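Local atomic coordinates of putative N-acetylmuramoyl-L-alanine amidase (Neisseria meningitidis MC58, PDB entry 3CZX), a protein that probably hydrolyses, as a zinc-dependent amidase, the link between N-acetylmuramoyl residues and L-amino acid residues in cell-wall glycopeptides. Residues I6-G11 against V73-H78. Residues are numbered along the deposited sequence; the frame is centred on the assembly and turned at random.
With ZN (zinc ion), chain E.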
loop_
_atom_site.group_PDB
_atom_site.type_symbol
_atom_site.label_atom_id
_atom_site.label_comp_id
_atom_site.label_asym_id
_atom_site.label_seq_id
_atom_site.Cartn_x
_atom_site.Cartn_y
_atom_site.Cartn_z
ATOM N N ILE A 6 -12.881 -13.375 -9.380
ATOM C CA ILE A 6 -12.033 -12.309 -9.903
ATOM C C ILE A 6 -10.596 -12.769 -9.691
ATOM O O ILE A 6 -10.242 -13.144 -8.569
ATOM C CB ILE A 6 -12.264 -11.014 -9.132
ATOM C CG1 ILE A 6 -13.719 -10.545 -9.273
ATOM C CG2 ILE A 6 -11.339 -9.888 -9.622
ATOM C CD1 ILE A 6 -14.289 -9.985 -8.029
ATOM N N CYS A 7 -9.781 -12.729 -10.728
ATOM C CA CYS A 7 -8.354 -13.043 -10.646
ATOM C C CYS A 7 -7.586 -11.734 -10.754
ATOM O O CYS A 7 -7.815 -10.960 -11.677
ATOM C CB CYS A 7 -7.928 -14.007 -11.766
ATOM S SG CYS A 7 -6.150 -14.249 -11.958
ATOM N N LEU A 8 -6.718 -11.463 -9.779
ATOM C CA LEU A 8 -5.845 -10.309 -9.829
ATOM C C LEU A 8 -4.396 -10.735 -9.646
ATOM O O LEU A 8 -4.089 -11.423 -8.640
ATOM C CB LEU A 8 -6.203 -9.335 -8.703
ATOM C CG LEU A 8 -7.620 -8.760 -8.661
ATOM C CD1 LEU A 8 -7.768 -7.843 -7.470
ATOM C CD2 LEU A 8 -8.038 -7.982 -9.949
ATOM N N THR A 9 -3.518 -10.325 -10.558
ATOM C CA THR A 9 -2.088 -10.584 -10.378
ATOM C C THR A 9 -1.278 -9.347 -10.598
ATOM O O THR A 9 -1.807 -8.328 -11.014
ATOM C CB THR A 9 -1.649 -11.730 -11.311
ATOM O OG1 THR A 9 -1.841 -11.351 -12.662
ATOM C CG2 THR A 9 -2.504 -12.996 -10.992
ATOM N N ALA A 10 0.015 -9.419 -10.252
ATOM C CA ALA A 10 0.945 -8.296 -10.401
ATOM C C ALA A 10 2.006 -8.695 -11.399
ATOM O O ALA A 10 2.521 -9.816 -11.364
ATOM C CB ALA A 10 1.616 -7.905 -9.030
ATOM N N GLY A 11 2.375 -7.771 -12.269
ATOM C CA GLY A 11 3.496 -8.001 -13.161
ATOM C C GLY A 11 4.821 -7.911 -12.444
ATOM O O GLY A 11 4.977 -7.179 -11.463
ATOM N N VAL A 73 -13.329 -12.485 -14.548
ATOM C CA VAL A 73 -12.435 -11.452 -15.054
ATOM C C VAL A 73 -11.054 -11.686 -14.423
ATOM O O VAL A 73 -10.978 -12.093 -13.274
ATOM C CB VAL A 73 -12.978 -10.038 -14.781
ATOM C CG1 VAL A 73 -13.025 -9.743 -13.301
ATOM C CG2 VAL A 73 -12.156 -9.004 -15.571
ATOM N N ALA A 74 -9.994 -11.479 -15.207
ATOM C CA ALA A 74 -8.616 -11.653 -14.763
ATOM C C ALA A 74 -7.811 -10.442 -15.192
ATOM O O ALA A 74 -7.778 -10.114 -16.375
ATOM C CB ALA A 74 -7.982 -12.911 -15.348
ATOM N N ILE A 75 -7.159 -9.782 -14.229
ATOM C CA ILE A 75 -6.416 -8.551 -14.460
ATOM C C ILE A 75 -5.008 -8.649 -13.883
ATOM O O ILE A 75 -4.845 -9.006 -12.685
ATOM C CB ILE A 75 -7.133 -7.354 -13.754
ATOM C CG1 ILE A 75 -8.573 -7.217 -14.257
ATOM C CG2 ILE A 75 -6.363 -6.067 -14.005
ATOM C CD1 ILE A 75 -9.533 -6.527 -13.283
ATOM N N GLU A 76 -4.003 -8.388 -14.705
ATOM C CA GLU A 76 -2.632 -8.247 -14.234
ATOM C C GLU A 76 -2.178 -6.799 -14.323
ATOM O O GLU A 76 -2.191 -6.178 -15.399
ATOM C CB GLU A 76 -1.659 -9.144 -15.017
ATOM C CG GLU A 76 -0.297 -9.100 -14.390
ATOM C CD GLU A 76 0.587 -10.179 -14.842
ATOM O OE1 GLU A 76 1.332 -9.928 -15.818
ATOM O OE2 GLU A 76 0.541 -11.259 -14.213
ATOM N N PHE A 77 -1.771 -6.244 -13.191
ATOM C CA PHE A 77 -1.420 -4.850 -13.106
ATOM C C PHE A 77 0.041 -4.634 -13.520
ATOM O O PHE A 77 0.943 -5.349 -13.078
ATOM C CB PHE A 77 -1.665 -4.294 -11.685
ATOM C CG PHE A 77 -3.109 -4.332 -11.260
ATOM C CD1 PHE A 77 -3.985 -3.308 -11.572
ATOM C CD2 PHE A 77 -3.578 -5.396 -10.539
ATOM C CE1 PHE A 77 -5.318 -3.372 -11.145
ATOM C CE2 PHE A 77 -4.930 -5.486 -10.124
ATOM C CZ PHE A 77 -5.775 -4.477 -10.444
ATOM N N HIS A 78 0.208 -3.667 -14.390
ATOM C CA HIS A 78 1.502 -3.220 -14.911
ATOM C C HIS A 78 1.524 -1.705 -14.954
ATOM O O HIS A 78 0.495 -1.064 -14.730
ATOM C CB HIS A 78 1.678 -3.696 -16.344
ATOM C CG HIS A 78 2.026 -5.139 -16.468
ATOM N ND1 HIS A 78 3.310 -5.568 -16.743
ATOM C CD2 HIS A 78 1.278 -6.257 -16.316
ATOM C CE1 HIS A 78 3.340 -6.890 -16.721
ATOM N NE2 HIS A 78 2.120 -7.332 -16.481
HETATM ZN ZN ZN E . 5.173 -4.515 -17.222
HETATM O O HOH W 1 5.818 -5.583 -19.149
HETATM O O HOH W 2 4.279 -3.164 -18.723
#
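Parallel strands 6-10 and 73-77 are neighbours in the amidase's mixed sheet, between strands 49-51 and 142-145, with the zinc ligand His78 following at the C-terminal end of the second. Cys7 and Thr9 each use N and O, bonding to Val73 O, Ile75 N and O, and Phe77 N, and the ladder runs on past the first strand, where Gly11 N donates to Phe77 O (2.9 Å). On the face turned to helix 26-45, Leu8 and Ile75 lie side by side, Leu8 CD2 meeting Ile75 CD1 at 3.9 Å. The face of Cys7, Ala74, Thr9 and Glu76 turns polar toward the metal. Glu76, with CG anti to the backbone N (chi1 -173°), slants across Thr9, so that Thr9 OG1 donates to the anti lone pair of Glu76 OE2 (2.8 Å). The second oxygen, OE1, takes His78 NE2 through its anti lone pair at 2.8 Å, nearly in the imidazole plane, and is salt-bridged to Arg133. Together with the ND1-zinc bond (2.2 Å), this second-shell carboxylate holds the ring's rotation, and it may polarise the imidazole. Gly11 CA sits over one imidazole face, a CH-pi contact. With His12, Glu26 and two waters completing the coordination, this is the His-Glu-His zinc site of Amidase_3 enzymes.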